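Arginine kinase (PDB 4RF6) catalyses the reversible transfer of a phosphate group from ATP to L-arginine, giving phosphoarginine and ADP, and carries two phosphagen kinase units in one chain. Local coordinates at residues His106-Leu120 and Arg339-Tyr352. Sequence-based numbering, arbitrary orientation.
Sequences HNSDMNPAHVKAPDL and RLGLSEVQCVQDMY
H106-L120, an extended linker broken by one 3-10 turn at 112-114, runs along the first turns of helix 344-370, its CA atoms coming nearest at S108 and S343, 4.8 Å apart. At the start H106 presents ND1 as an acceptor: G341 N donates to it at 3.1 Å, in the ring plane and almost perfectly straight (178°). Histidine suits the place because its second nitrogen, NE2, can meet a water shared with S108 OG and E344 OE2; S108 OG also hydrogen-bonds H268. E344 divides its carboxylate: OE1 takes D109 N at 2.8 Å, while OE2 forms a salt bridge with R136, a double use suited to a buried acid. M110 bends its chain to lay SD on the aliphatic part of E344, 3.5 Å from CG. S343 and Q346 form a capping box, each side chain accepting the other's backbone N-H, and D109 CB packs on S343 CB.

In the first phosphagen kinase repeat, the contact joins the loop between helix 86-96 and strand 127-136 to the start of helix 344-370. With CG anti to the backbone N (chi1 -176°), D109 sets its carboxylate against V345, OD2 3.4 Å from CG2; OD2 also takes H114 ND1 and a water shared with S343 OG.

Further along, V115 CG2 lies alongside V345 CG1 at 3.9 Å, and its CG1 meets V348 CG1. Q349's carboxamide, both donor and acceptor, serves K116's backbone: OE1 accepts K116 N at 2.8 Å on an in-plane lone pair, and NE2 reaches K116 O at 2.9 Å from above that carbonyl's plane (44° out). Y352's flat ring offers a face to A117 CA in a CH-pi contact, L120 CG packs near CE1, and the hydroxyl donates to P118 O in the carbonyl plane.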
ATOM      1  N   HIS A 106     -13.759 -20.231  27.654  1.00 31.10           N
ATOM      2  CA  HIS A 106     -12.964 -19.692  26.554  1.00 30.21           C
ATOM      3  C   HIS A 106     -11.467 -19.888  26.812  1.00 32.35           C
ATOM      4  O   HIS A 106     -10.999 -19.710  27.940  1.00 33.13           O
ATOM      5  CB  HIS A 106     -13.281 -18.204  26.368  1.00 26.81           C
ATOM      6  CG  HIS A 106     -12.415 -17.512  25.360  1.00 26.96           C
ATOM      7  ND1 HIS A 106     -12.726 -17.461  24.015  1.00 28.80           N
ATOM      8  CD2 HIS A 106     -11.254 -16.827  25.500  1.00 26.73           C
ATOM      9  CE1 HIS A 106     -11.793 -16.781  23.373  1.00 26.66           C
ATOM     10  NE2 HIS A 106     -10.885 -16.388  24.252  1.00 26.58           N
ATOM     11  N   ASN A 107     -10.717 -20.262  25.779  1.00 32.54           N
ATOM     12  CA  ASN A 107      -9.269 -20.355  25.916  1.00 33.10           C
ATOM     13  C   ASN A 107      -8.526 -19.318  25.076  1.00 32.16           C
ATOM     14  O   ASN A 107      -8.749 -19.208  23.871  1.00 33.92           O
ATOM     15  CB  ASN A 107      -8.776 -21.769  25.594  1.00 37.48           C
ATOM     16  CG  ASN A 107      -9.290 -22.800  26.579  1.00 41.24           C
ATOM     17  OD1 ASN A 107      -8.767 -22.931  27.686  1.00 40.15           O
ATOM     18  ND2 ASN A 107     -10.323 -23.533  26.183  1.00 44.56           N
ATOM     19  N   SER A 108      -7.654 -18.554  25.730  1.00 30.63           N
ATOM     20  CA  SER A 108      -6.828 -17.560  25.055  1.00 28.93           C
ATOM     21  C   SER A 108      -5.515 -18.195  24.620  1.00 30.13           C
ATOM     22  O   SER A 108      -5.046 -19.137  25.255  1.00 32.18           O
ATOM     23  CB  SER A 108      -6.540 -16.398  25.996  1.00 25.26           C
ATOM     24  OG  SER A 108      -7.737 -15.835  26.488  1.00 26.85           O
ATOM     25  N   ASP A 109      -4.928 -17.680  23.541  1.00 28.55           N
ATOM     26  CA  ASP A 109      -3.633 -18.160  23.071  1.00 29.21           C
ATOM     27  C   ASP A 109      -2.971 -17.091  22.212  1.00 28.71           C
ATOM     28  O   ASP A 109      -3.340 -16.883  21.052  1.00 29.95           O
ATOM     29  CB  ASP A 109      -3.773 -19.483  22.301  1.00 29.73           C
ATOM     30  CG  ASP A 109      -2.430 -20.071  21.887  1.00 29.50           C
ATOM     31  OD1 ASP A 109      -1.377 -19.500  22.255  1.00 30.65           O
ATOM     32  OD2 ASP A 109      -2.435 -21.114  21.195  1.00 27.02           O
ATOM     33  N   MET A 110      -1.988 -16.422  22.804  1.00 26.87           N
ATOM     34  CA  MET A 110      -1.255 -15.358  22.137  1.00 28.93           C
ATOM     35  C   MET A 110       0.193 -15.764  21.867  1.00 30.44           C
ATOM     36  O   MET A 110       1.098 -14.928  21.919  1.00 29.00           O
ATOM     37  CB  MET A 110      -1.305 -14.075  22.969  1.00 30.16           C
ATOM     38  CG  MET A 110      -2.634 -13.340  22.892  1.00 33.58           C
ATOM     39  SD  MET A 110      -2.942 -12.632  21.263  1.00 30.62           S
ATOM     40  CE  MET A 110      -1.768 -11.284  21.275  1.00 38.03           C
ATOM     41  N   ASN A 111       0.407 -17.048  21.587  1.00 28.92           N
ATOM     42  CA  ASN A 111       1.719 -17.535  21.172  1.00 32.61           C
ATOM     43  C   ASN A 111       1.766 -17.691  19.657  1.00 30.93           C
ATOM     44  O   ASN A 111       1.248 -18.668  19.112  1.00 28.26           O
ATOM     45  CB  ASN A 111       2.055 -18.870  21.848  1.00 33.83           C
ATOM     46  CG  ASN A 111       3.506 -19.277  21.654  1.00 33.07           C
ATOM     47  OD1 ASN A 111       4.154 -18.884  20.681  1.00 31.39           O
ATOM     48  ND2 ASN A 111       4.025 -20.070  22.582  1.00 34.33           N
ATOM     49  N   PRO A 112       2.411 -16.731  18.974  1.00 30.29           N
ATOM     50  CA  PRO A 112       2.475 -16.689  17.508  1.00 31.89           C
ATOM     51  C   PRO A 112       3.163 -17.909  16.908  1.00 34.41           C
ATOM     52  O   PRO A 112       2.953 -18.199  15.735  1.00 37.17           O
ATOM     53  CB  PRO A 112       3.310 -15.432  17.233  1.00 31.58           C
ATOM     54  CG  PRO A 112       4.121 -15.238  18.464  1.00 30.23           C
ATOM     55  CD  PRO A 112       3.218 -15.662  19.585  1.00 30.91           C
ATOM     56  N   ALA A 113       3.974 -18.610  17.696  1.00 35.92           N
ATOM     57  CA  ALA A 113       4.655 -19.815  17.221  1.00 35.46           C
ATOM     58  C   ALA A 113       3.680 -20.976  17.005  1.00 34.61           C
ATOM     59  O   ALA A 113       4.023 -21.978  16.373  1.00 32.91           O
ATOM     60  CB  ALA A 113       5.759 -20.216  18.186  1.00 34.86           C
ATOM     61  N   HIS A 114       2.472 -20.847  17.548  1.00 33.40           N
ATOM     62  CA  HIS A 114       1.439 -21.865  17.368  1.00 34.63           C
ATOM     63  C   HIS A 114       0.742 -21.707  16.018  1.00 33.35           C
ATOM     64  O   HIS A 114      -0.033 -22.572  15.592  1.00 30.83           O
ATOM     65  CB  HIS A 114       0.413 -21.802  18.504  1.00 35.63           C
ATOM     66  CG  HIS A 114       0.945 -22.256  19.827  1.00 37.01           C
ATOM     67  ND1 HIS A 114       0.170 -22.301  20.965  1.00 37.48           N
ATOM     68  CD2 HIS A 114       2.176 -22.693  20.190  1.00 37.78           C
ATOM     69  CE1 HIS A 114       0.901 -22.739  21.976  1.00 39.68           C
ATOM     70  NE2 HIS A 114       2.121 -22.985  21.531  1.00 39.85           N
ATOM     71  N   VAL A 115       1.026 -20.591  15.351  1.00 31.96           N
ATOM     72  CA  VAL A 115       0.473 -20.323  14.028  1.00 29.66           C
ATOM     73  C   VAL A 115       1.434 -20.798  12.943  1.00 28.09           C
ATOM     74  O   VAL A 115       2.631 -20.514  12.991  1.00 30.39           O
ATOM     75  CB  VAL A 115       0.147 -18.820  13.844  1.00 27.29           C
ATOM     76  CG1 VAL A 115      -0.081 -18.485  12.376  1.00 26.96           C
ATOM     77  CG2 VAL A 115      -1.068 -18.432  14.686  1.00 25.61           C
ATOM     78  N   LYS A 116       0.907 -21.536  11.973  1.00 28.98           N
ATOM     79  CA  LYS A 116       1.713 -22.003  10.854  1.00 32.08           C
ATOM     80  C   LYS A 116       1.244 -21.270   9.606  1.00 28.64           C
ATOM     81  O   LYS A 116       0.234 -21.637   9.001  1.00 28.35           O
ATOM     82  CB  LYS A 116       1.563 -23.516  10.683  1.00 35.97           C
ATOM     83  CG  LYS A 116       1.791 -24.311  11.970  1.00 42.73           C
ATOM     84  CD  LYS A 116       3.147 -23.977  12.590  1.00 48.46           C
ATOM     85  CE  LYS A 116       3.521 -24.939  13.719  1.00 50.42           C
ATOM     86  NZ  LYS A 116       2.840 -24.626  15.009  1.00 49.05           N
ATOM     87  N   ALA A 117       1.968 -20.221   9.230  1.00 31.62           N
ATOM     88  CA  ALA A 117       1.522 -19.357   8.139  1.00 29.19           C
ATOM     89  C   ALA A 117       2.647 -18.901   7.222  1.00 28.80           C
ATOM     90  O   ALA A 117       3.095 -17.754   7.306  1.00 28.95           O
ATOM     91  CB  ALA A 117       0.787 -18.150   8.698  1.00 28.28           C
ATOM     92  N   PRO A 118       3.108 -19.794   6.336  1.00 28.49           N
ATOM     93  CA  PRO A 118       4.058 -19.376   5.301  1.00 28.15           C
ATOM     94  C   PRO A 118       3.408 -18.317   4.414  1.00 27.57           C
ATOM     95  O   PRO A 118       2.258 -18.513   4.016  1.00 25.80           O
ATOM     96  CB  PRO A 118       4.275 -20.655   4.490  1.00 28.77           C
ATOM     97  CG  PRO A 118       3.888 -21.775   5.403  1.00 27.53           C
ATOM     98  CD  PRO A 118       2.791 -21.232   6.266  1.00 24.32           C
ATOM     99  N   ASP A 119       4.123 -17.234   4.110  1.00 29.46           N
ATOM    100  CA  ASP A 119       3.551 -16.093   3.383  1.00 27.09           C
ATOM    101  C   ASP A 119       2.789 -16.496   2.111  1.00 28.61           C
ATOM    102  O   ASP A 119       3.368 -17.058   1.179  1.00 27.23           O
ATOM    103  CB  ASP A 119       4.642 -15.067   3.056  1.00 26.65           C
ATOM    104  CG  ASP A 119       4.073 -13.702   2.693  1.00 26.98           C
ATOM    105  OD1 ASP A 119       2.869 -13.465   2.942  1.00 26.16           O
ATOM    106  OD2 ASP A 119       4.837 -12.866   2.171  1.00 29.16           O
ATOM    107  N   LEU A 120       1.489 -16.205   2.089  1.00 27.75           N
ATOM    108  CA  LEU A 120       0.594 -16.666   1.020  1.00 28.57           C
ATOM    109  C   LEU A 120       0.903 -16.085  -0.354  1.00 28.33           C
ATOM    110  O   LEU A 120       0.867 -16.799  -1.361  1.00 28.50           O
ATOM    111  CB  LEU A 120      -0.866 -16.349   1.368  1.00 26.79           C
ATOM    112  CG  LEU A 120      -1.511 -17.216   2.442  1.00 29.24           C
ATOM    113  CD1 LEU A 120      -2.907 -16.728   2.803  1.00 29.44           C
ATOM    114  CD2 LEU A 120      -1.550 -18.661   1.980  1.00 30.70           C
ATOM    115  N   ARG A 339     -15.265 -14.511  18.168  1.00 29.69           N
ATOM    116  CA  ARG A 339     -14.293 -14.039  19.155  1.00 28.14           C
ATOM    117  C   ARG A 339     -14.352 -14.841  20.454  1.00 27.00           C
ATOM    118  O   ARG A 339     -13.397 -14.853  21.238  1.00 25.10           O
ATOM    119  CB  ARG A 339     -14.536 -12.567  19.486  1.00 27.02           C
ATOM    120  CG  ARG A 339     -14.328 -11.616  18.332  1.00 27.20           C
ATOM    121  CD  ARG A 339     -14.466 -10.171  18.782  1.00 29.20           C
ATOM    122  NE  ARG A 339     -14.183  -9.254  17.687  1.00 36.79           N
ATOM    123  CZ  ARG A 339     -15.114  -8.631  16.973  1.00 40.97           C
ATOM    124  NH1 ARG A 339     -16.399  -8.811  17.256  1.00 37.97           N
ATOM    125  NH2 ARG A 339     -14.758  -7.819  15.984  1.00 43.54           N
ATOM    126  N   LEU A 340     -15.489 -15.483  20.696  1.00 25.76           N
ATOM    127  CA  LEU A 340     -15.653 -16.318  21.881  1.00 24.56           C
ATOM    128  C   LEU A 340     -15.701 -17.783  21.483  1.00 26.16           C
ATOM    129  O   LEU A 340     -16.505 -18.177  20.630  1.00 26.33           O
ATOM    130  CB  LEU A 340     -16.928 -15.945  22.645  1.00 25.64           C
ATOM    131  CG  LEU A 340     -16.797 -14.840  23.693  1.00 26.75           C
ATOM    132  CD1 LEU A 340     -18.165 -14.396  24.207  1.00 23.97           C
ATOM    133  CD2 LEU A 340     -15.923 -15.316  24.840  1.00 26.98           C
ATOM    134  N   GLY A 341     -14.832 -18.589  22.088  1.00 25.61           N
ATOM    135  CA  GLY A 341     -14.852 -20.022  21.847  1.00 29.40           C
ATOM    136  C   GLY A 341     -13.721 -20.478  20.949  1.00 31.88           C
ATOM    137  O   GLY A 341     -13.610 -21.665  20.635  1.00 31.16           O
ATOM    138  N   LEU A 342     -12.890 -19.531  20.520  1.00 29.63           N
ATOM    139  CA  LEU A 342     -11.685 -19.858  19.763  1.00 26.83           C
ATOM    140  C   LEU A 342     -10.568 -18.931  20.206  1.00 27.61           C
ATOM    141  O   LEU A 342     -10.821 -17.794  20.604  1.00 26.44           O
ATOM    142  CB  LEU A 342     -11.919 -19.755  18.253  1.00 29.90           C
ATOM    143  CG  LEU A 342     -11.835 -18.387  17.572  1.00 31.30           C
ATOM    144  CD1 LEU A 342     -11.899 -18.547  16.061  1.00 30.81           C
ATOM    145  CD2 LEU A 342     -12.942 -17.463  18.051  1.00 30.42           C
ATOM    146  N   SER A 343      -9.334 -19.416  20.164  1.00 28.02           N
ATOM    147  CA  SER A 343      -8.211 -18.616  20.627  1.00 27.55           C
ATOM    148  C   SER A 343      -7.799 -17.607  19.561  1.00 24.79           C
ATOM    149  O   SER A 343      -8.245 -17.691  18.413  1.00 26.23           O
ATOM    150  CB  SER A 343      -7.026 -19.514  20.976  1.00 29.95           C
ATOM    151  OG  SER A 343      -6.501 -20.132  19.815  1.00 31.69           O
ATOM    152  N   GLU A 344      -6.959 -16.650  19.946  1.00 23.61           N
ATOM    153  CA  GLU A 344      -6.404 -15.696  18.992  1.00 25.04           C
ATOM    154  C   GLU A 344      -5.625 -16.449  17.921  1.00 27.44           C
ATOM    155  O   GLU A 344      -5.710 -16.131  16.731  1.00 26.25           O
ATOM    156  CB  GLU A 344      -5.489 -14.700  19.701  1.00 23.16           C
ATOM    157  CG  GLU A 344      -6.205 -13.738  20.640  1.00 25.66           C
ATOM    158  CD  GLU A 344      -6.482 -14.341  22.001  1.00 27.56           C
ATOM    159  OE1 GLU A 344      -6.237 -15.556  22.177  1.00 27.64           O
ATOM    160  OE2 GLU A 344      -6.944 -13.596  22.893  1.00 25.06           O
ATOM    161  N   VAL A 345      -4.872 -17.456  18.354  1.00 28.38           N
ATOM    162  CA  VAL A 345      -4.128 -18.323  17.439  1.00 26.72           C
ATOM    163  C   VAL A 345      -5.062 -19.007  16.444  1.00 25.24           C
ATOM    164  O   VAL A 345      -4.781 -19.049  15.243  1.00 26.67           O
ATOM    165  CB  VAL A 345      -3.312 -19.382  18.209  1.00 27.24           C
ATOM    166  CG1 VAL A 345      -2.977 -20.581  17.318  1.00 27.29           C
ATOM    167  CG2 VAL A 345      -2.042 -18.765  18.769  1.00 26.39           C
ATOM    168  N   GLN A 346      -6.170 -19.540  16.949  1.00 28.00           N
ATOM    169  CA  GLN A 346      -7.140 -20.237  16.108  1.00 29.77           C
ATOM    170  C   GLN A 346      -7.815 -19.298  15.111  1.00 28.82           C
ATOM    171  O   GLN A 346      -8.052 -19.664  13.954  1.00 25.46           O
ATOM    172  CB  GLN A 346      -8.191 -20.940  16.967  1.00 32.74           C
ATOM    173  CG  GLN A 346      -7.704 -22.235  17.600  1.00 37.25           C
ATOM    174  CD  GLN A 346      -8.743 -22.879  18.502  1.00 39.53           C
ATOM    175  OE1 GLN A 346      -9.464 -22.193  19.230  1.00 39.91           O
ATOM    176  NE2 GLN A 346      -8.824 -24.204  18.456  1.00 40.38           N
ATOM    177  N   CYS A 347      -8.123 -18.087  15.563  1.00 29.61           N
ATOM    178  CA  CYS A 347      -8.703 -17.077  14.687  1.00 30.55           C
ATOM    179  C   CYS A 347      -7.774 -16.780  13.507  1.00 26.12           C
ATOM    180  O   CYS A 347      -8.204 -16.772  12.349  1.00 26.68           O
ATOM    181  CB  CYS A 347      -9.002 -15.794  15.472  1.00 32.89           C
ATOM    182  SG  CYS A 347      -9.747 -14.484  14.472  1.00 30.30           S
ATOM    183  N   VAL A 348      -6.498 -16.550  13.805  1.00 23.47           N
ATOM    184  CA  VAL A 348      -5.499 -16.279  12.770  1.00 24.13           C
ATOM    185  C   VAL A 348      -5.319 -17.464  11.815  1.00 25.45           C
ATOM    186  O   VAL A 348      -5.199 -17.283  10.598  1.00 26.15           O
ATOM    187  CB  VAL A 348      -4.140 -15.887  13.392  1.00 20.18           C
ATOM    188  CG1 VAL A 348      -3.081 -15.751  12.326  1.00 20.59           C
ATOM    189  CG2 VAL A 348      -4.265 -14.583  14.187  1.00 21.70           C
ATOM    190  N   GLN A 349      -5.299 -18.675  12.361  1.00 25.62           N
ATOM    191  CA  GLN A 349      -5.096 -19.860  11.529  1.00 27.15           C
ATOM    192  C   GLN A 349      -6.285 -20.076  10.596  1.00 28.63           C
ATOM    193  O   GLN A 349      -6.105 -20.407   9.419  1.00 31.06           O
ATOM    194  CB  GLN A 349      -4.864 -21.103  12.389  1.00 29.47           C
ATOM    195  CG  GLN A 349      -4.188 -22.258  11.642  1.00 30.20           C
ATOM    196  CD  GLN A 349      -2.757 -21.933  11.235  1.00 30.25           C
ATOM    197  OE1 GLN A 349      -1.859 -21.870  12.074  1.00 31.88           O
ATOM    198  NE2 GLN A 349      -2.542 -21.711   9.945  1.00 32.68           N
ATOM    199  N   ASP A 350      -7.498 -19.882  11.117  1.00 27.13           N
ATOM    200  CA  ASP A 350      -8.700 -19.961  10.285  1.00 29.40           C
ATOM    201  C   ASP A 350      -8.646 -18.895   9.193  1.00 26.08           C
ATOM    202  O   ASP A 350      -9.024 -19.135   8.045  1.00 28.44           O
ATOM    203  CB  ASP A 350      -9.964 -19.757  11.125  1.00 31.31           C
ATOM    204  CG  ASP A 350     -10.276 -20.938  12.022  1.00 34.97           C
ATOM    205  OD1 ASP A 350      -9.642 -21.997  11.845  1.00 32.60           O
ATOM    206  OD2 ASP A 350     -11.165 -20.796  12.897  1.00 37.68           O
ATOM    207  N   MET A 351      -8.172 -17.714   9.575  1.00 20.91           N
ATOM    208  CA  MET A 351      -8.057 -16.584   8.664  1.00 23.99           C
ATOM    209  C   MET A 351      -7.099 -16.923   7.539  1.00 25.34           C
ATOM    210  O   MET A 351      -7.365 -16.660   6.362  1.00 24.69           O
ATOM    211  CB  MET A 351      -7.509 -15.377   9.415  1.00 27.78           C
ATOM    212  CG  MET A 351      -7.936 -14.072   8.822  1.00 34.95           C
ATOM    213  SD  MET A 351      -9.709 -13.886   9.069  1.00 46.72           S
ATOM    214  CE  MET A 351     -10.097 -13.081   7.531  1.00 46.97           C
ATOM    215  N   TYR A 352      -5.967 -17.503   7.921  1.00 25.34           N
ATOM    216  CA  TYR A 352      -4.939 -17.907   6.975  1.00 24.26           C
ATOM    217  C   TYR A 352      -5.434 -19.035   6.067  1.00 24.93           C
ATOM    218  O   TYR A 352      -5.295 -18.965   4.840  1.00 22.99           O
ATOM    219  CB  TYR A 352      -3.691 -18.359   7.741  1.00 27.55           C
ATOM    220  CG  TYR A 352      -2.583 -18.864   6.852  1.00 27.99           C
ATOM    221  CD1 TYR A 352      -1.696 -17.982   6.251  1.00 29.55           C
ATOM    222  CD2 TYR A 352      -2.421 -20.224   6.610  1.00 33.25           C
ATOM    223  CE1 TYR A 352      -0.678 -18.437   5.438  1.00 28.41           C
ATOM    224  CE2 TYR A 352      -1.407 -20.688   5.785  1.00 33.33           C
ATOM    225  CZ  TYR A 352      -0.542 -19.787   5.204  1.00 30.92           C
ATOM    226  OH  TYR A 352       0.469 -20.235   4.385  1.00 32.74           O
TER
HETATM  227  O   HOH W   1      -8.550 -14.597  24.416  1.00 21.28           O
HETATM  228  O   HOH W   2      -4.727 -22.181  20.419  1.00 19.85           O